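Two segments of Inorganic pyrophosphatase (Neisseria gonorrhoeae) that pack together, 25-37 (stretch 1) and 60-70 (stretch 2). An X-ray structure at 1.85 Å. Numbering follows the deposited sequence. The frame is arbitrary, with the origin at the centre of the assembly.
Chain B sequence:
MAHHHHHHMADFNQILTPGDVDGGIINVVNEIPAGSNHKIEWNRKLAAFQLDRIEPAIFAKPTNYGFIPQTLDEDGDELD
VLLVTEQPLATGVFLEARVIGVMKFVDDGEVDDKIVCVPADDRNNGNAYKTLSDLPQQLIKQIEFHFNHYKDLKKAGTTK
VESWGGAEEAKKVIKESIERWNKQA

Stretch 1 25-37: IINVVNEIPAGSN
Stretch 2, residues 60-70: AKPTNYGFIPQ

Residues 25-32 form a strand that runs antiparallel to the shorter strand around 64-67, the N-to-C directions differing by 131° and the axes approaching to 4.4 Å. Together the two stretches bury 913 Å², and eight hydrogen bonds, seven of them purely backbone, fix the register.

At one end, Val 29 and Phe 67 form a hydrogen-bonded antiparallel pair with CA atoms 5.5 Å apart. Val 29 N donates to Phe 67 O (3.0 Å, 172° at the hydrogen) and Phe 67 N to Val 29 O (3.0 Å, 153°). Asn 30 and Gly 66 follow as a non-hydrogen-bonded pair, their CA atoms only 4.2 Å apart. That closeness suits glycine: an ideal CB on Gly 66 (phi/psi -147/-161) would lie 2.3 Å from Val 29 O, a clash.

The register then shifts by one residue in a beta bulge. Glu 31, at phi/psi -106/-41, leaves extended geometry, so that two consecutive amides converge on a single acceptor: Glu 31 N reaches Tyr 65 O at 2.8 Å (150°) and Ile 32 N reaches Tyr 65 O at 2.9 Å (155°). Tyr 65 N returns a bond to Ile 32 O (3.0 Å, 157°), completing the Ile 32-Tyr 65 pair.

Beyond the strand, side chain and turn take over. Asn 64 (chi1 -53°, chi2 -76°) places OD1 2.9 Å from Ala 34 N, at 169°. Pro 33 to Ser 36 make a type II turn, closed by Ser 36 N to Pro 33 O at 3.1 Å. Gly 35 adopts 84/-3, where a CB would jam against the preceding carbonyl oxygen; its N donates to Lys 61 O (2.8 Å, 166°). Lys 61 N in turn donates to Ser 36 O (3.0 Å, 170°). Weaker CA-H...O contacts supplement these, including Asn 64 CA to Ile 32 O at 3.3 Å.

Val 29, Phe 67, Ile 32 and Tyr 65 share one face of the sheet. With Val 29 at t and Phe 67 at p (chi1 70°, chi2 -84°), Val 29 CB sits over the Phe 67 ring, 4.0 Å from its centroid and 29° off the normal. Glu 31 (m, t, chi3 119°) lies at that ring's edge, its CD 3.6 Å from Phe 67 CD1; its OE1 is satisfied elsewhere in the structure. Ile 32 (m, t) packs CB against Tyr 65 CB at 3.8 Å, Tyr 65 being t with chi2 89°. Apart from this group, Ile 26 (p, t) and Ile 68 (m, t) meet through their CD1 atoms at 3.5 Å.

Not every polar approach is a bond. Asn 30 OD1 and Tyr 65 O, 3.4 Å apart, are both acceptors; Asn 30 ND2 is satisfied elsewhere. Asn 27 O is buried without a hydrogen-bond partner: its closest neighbour across the interface is Pro 69 CD at 3.2 Å, and proline has no amide hydrogen to offer.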

# COMPACT_ATOMS: atom_id res chain seq x y z
N ILE B 25 32.54 -1.67 1.96
CA ILE B 25 31.46 -2.10 1.08
C ILE B 25 31.34 -3.60 1.26
O ILE B 25 32.21 -4.35 0.82
CB ILE B 25 31.72 -1.74 -0.40
CG1 ILE B 25 32.10 -0.27 -0.53
CG2 ILE B 25 30.47 -2.06 -1.27
CD1 ILE B 25 31.02 0.68 -0.14
N ILE B 26 30.27 -4.05 1.94
CA ILE B 26 30.11 -5.45 2.30
C ILE B 26 28.87 -6.02 1.60
O ILE B 26 28.05 -5.29 1.05
CB ILE B 26 29.98 -5.64 3.81
CG1 ILE B 26 28.69 -4.97 4.31
CG2 ILE B 26 31.26 -5.11 4.51
CD1 ILE B 26 28.43 -5.14 5.78
N ASN B 27 28.73 -7.35 1.68
CA ASN B 27 27.56 -8.02 1.13
C ASN B 27 26.54 -8.23 2.25
O ASN B 27 26.91 -8.67 3.34
CB ASN B 27 27.94 -9.36 0.49
CG ASN B 27 28.85 -9.19 -0.72
OD1 ASN B 27 28.69 -8.25 -1.49
ND2 ASN B 27 29.81 -10.09 -0.88
N VAL B 28 25.28 -7.91 1.97
CA VAL B 28 24.20 -8.01 2.94
C VAL B 28 23.05 -8.77 2.30
O VAL B 28 22.73 -8.55 1.12
CB VAL B 28 23.74 -6.61 3.42
CG1 VAL B 28 22.44 -6.70 4.23
CG2 VAL B 28 24.84 -5.98 4.26
N VAL B 29 22.46 -9.70 3.04
CA VAL B 29 21.26 -10.41 2.62
C VAL B 29 20.08 -9.87 3.44
O VAL B 29 20.14 -9.87 4.67
CB VAL B 29 21.42 -11.93 2.78
CG1 VAL B 29 20.09 -12.65 2.54
CG2 VAL B 29 22.49 -12.45 1.82
N ASN B 30 19.03 -9.41 2.76
CA ASN B 30 17.89 -8.82 3.46
C ASN B 30 16.92 -9.90 3.91
O ASN B 30 16.54 -10.78 3.12
CB ASN B 30 17.15 -7.81 2.58
CG ASN B 30 16.16 -6.96 3.39
OD1 ASN B 30 16.55 -6.27 4.32
ND2 ASN B 30 14.88 -7.02 3.02
N GLU B 31 16.51 -9.83 5.18
CA GLU B 31 15.51 -10.77 5.70
C GLU B 31 14.14 -10.15 5.91
O GLU B 31 13.13 -10.81 5.64
CB GLU B 31 15.97 -11.38 7.04
CG GLU B 31 17.25 -12.19 6.95
CD GLU B 31 17.94 -12.32 8.29
OE1 GLU B 31 18.09 -13.45 8.78
OE2 GLU B 31 18.34 -11.27 8.86
N ILE B 32 14.06 -8.92 6.42
CA ILE B 32 12.79 -8.33 6.83
C ILE B 32 12.65 -6.96 6.18
O ILE B 32 13.49 -6.09 6.39
CB ILE B 32 12.70 -8.16 8.36
CG1 ILE B 32 12.90 -9.50 9.08
CG2 ILE B 32 11.31 -7.59 8.71
CD1 ILE B 32 12.98 -9.34 10.64
N PRO B 33 11.58 -6.70 5.43
CA PRO B 33 11.32 -5.34 4.95
C PRO B 33 11.04 -4.38 6.10
O PRO B 33 10.35 -4.73 7.07
CB PRO B 33 10.07 -5.50 4.08
CG PRO B 33 9.95 -7.00 3.81
CD PRO B 33 10.52 -7.64 5.02
N ALA B 34 11.56 -3.16 5.98
CA ALA B 34 11.18 -2.11 6.91
C ALA B 34 9.66 -2.00 6.96
O ALA B 34 8.99 -2.12 5.94
CB ALA B 34 11.76 -0.77 6.45
N GLY B 35 9.13 -1.75 8.16
CA GLY B 35 7.70 -1.65 8.35
C GLY B 35 6.97 -2.96 8.56
O GLY B 35 5.75 -2.94 8.78
N SER B 36 7.66 -4.10 8.49
CA SER B 36 7.02 -5.40 8.70
C SER B 36 7.09 -5.81 10.16
O SER B 36 8.10 -5.57 10.84
CB SER B 36 7.70 -6.46 7.82
OG SER B 36 7.17 -7.75 8.08
N ASN B 37 6.01 -6.42 10.67
CA ASN B 37 6.07 -7.06 11.98
C ASN B 37 6.25 -8.57 11.88
O ASN B 37 5.92 -9.30 12.83
CB ASN B 37 4.84 -6.73 12.83
CG ASN B 37 3.54 -7.28 12.25
OD1 ASN B 37 3.39 -7.37 11.03
ND2 ASN B 37 2.60 -7.65 13.12
N ALA B 60 6.80 -2.85 14.48
CA ALA B 60 7.30 -3.10 13.13
C ALA B 60 8.75 -2.64 13.03
O ALA B 60 9.16 -1.68 13.69
CB ALA B 60 6.45 -2.37 12.09
N LYS B 61 9.53 -3.35 12.23
CA LYS B 61 10.95 -3.00 12.10
C LYS B 61 11.09 -1.58 11.55
O LYS B 61 10.47 -1.25 10.53
CB LYS B 61 11.68 -3.98 11.19
CG LYS B 61 11.89 -5.36 11.77
CD LYS B 61 12.73 -5.30 13.05
CE LYS B 61 12.21 -6.27 14.12
NZ LYS B 61 12.81 -6.02 15.47
N PRO B 62 11.91 -0.72 12.18
CA PRO B 62 12.05 0.65 11.67
C PRO B 62 12.96 0.77 10.46
O PRO B 62 12.91 1.80 9.77
CB PRO B 62 12.63 1.42 12.88
CG PRO B 62 13.41 0.36 13.64
CD PRO B 62 12.61 -0.91 13.46
N THR B 63 13.82 -0.22 10.21
CA THR B 63 14.66 -0.29 9.02
C THR B 63 14.51 -1.67 8.42
O THR B 63 13.95 -2.56 9.04
CB THR B 63 16.14 -0.05 9.33
OG1 THR B 63 16.66 -1.21 9.99
CG2 THR B 63 16.31 1.17 10.24
N ASN B 64 15.06 -1.88 7.23
CA ASN B 64 15.19 -3.25 6.76
C ASN B 64 16.16 -3.98 7.68
O ASN B 64 17.02 -3.36 8.32
CB ASN B 64 15.69 -3.30 5.31
CG ASN B 64 14.84 -2.46 4.39
OD1 ASN B 64 13.72 -2.85 4.02
ND2 ASN B 64 15.38 -1.31 3.99
N TYR B 65 16.00 -5.30 7.77
CA TYR B 65 16.79 -6.11 8.69
C TYR B 65 17.43 -7.25 7.93
O TYR B 65 16.73 -8.00 7.24
CB TYR B 65 15.90 -6.65 9.82
CG TYR B 65 16.62 -7.16 11.04
CD1 TYR B 65 16.94 -6.31 12.10
CD2 TYR B 65 16.94 -8.51 11.16
CE1 TYR B 65 17.58 -6.78 13.23
CE2 TYR B 65 17.58 -8.99 12.30
CZ TYR B 65 17.89 -8.12 13.32
OH TYR B 65 18.51 -8.57 14.46
N GLY B 66 18.75 -7.39 8.03
CA GLY B 66 19.41 -8.47 7.32
C GLY B 66 20.62 -9.04 8.02
O GLY B 66 20.79 -8.83 9.23
N PHE B 67 21.49 -9.74 7.29
CA PHE B 67 22.70 -10.27 7.91
C PHE B 67 23.85 -10.24 6.92
O PHE B 67 23.66 -10.09 5.72
CB PHE B 67 22.49 -11.70 8.42
CG PHE B 67 22.34 -12.74 7.33
CD1 PHE B 67 21.10 -12.96 6.73
CD2 PHE B 67 23.43 -13.50 6.93
CE1 PHE B 67 20.96 -13.93 5.74
CE2 PHE B 67 23.28 -14.47 5.93
CZ PHE B 67 22.05 -14.68 5.34
N ILE B 68 25.05 -10.40 7.46
CA ILE B 68 26.27 -10.49 6.66
C ILE B 68 26.63 -11.97 6.50
O ILE B 68 26.83 -12.65 7.52
CB ILE B 68 27.43 -9.72 7.31
CG1 ILE B 68 27.06 -8.25 7.56
CG2 ILE B 68 28.66 -9.82 6.43
CD1 ILE B 68 28.13 -7.49 8.38
N PRO B 69 26.76 -12.48 5.28
CA PRO B 69 27.13 -13.90 5.12
C PRO B 69 28.50 -14.19 5.71
O PRO B 69 29.39 -13.34 5.72
CB PRO B 69 27.13 -14.11 3.59
CG PRO B 69 26.56 -12.87 2.99
CD PRO B 69 26.64 -11.77 4.00
N GLN B 70 28.65 -15.42 6.21
CA GLN B 70 29.94 -15.95 6.69
C GLN B 70 30.48 -15.13 7.86
O GLN B 70 31.68 -14.87 7.96
CB GLN B 70 30.97 -16.03 5.56
CG GLN B 70 30.52 -16.92 4.42
CD GLN B 70 31.62 -17.17 3.41
OE1 GLN B 70 32.66 -16.50 3.41
NE2 GLN B 70 31.40 -18.14 2.53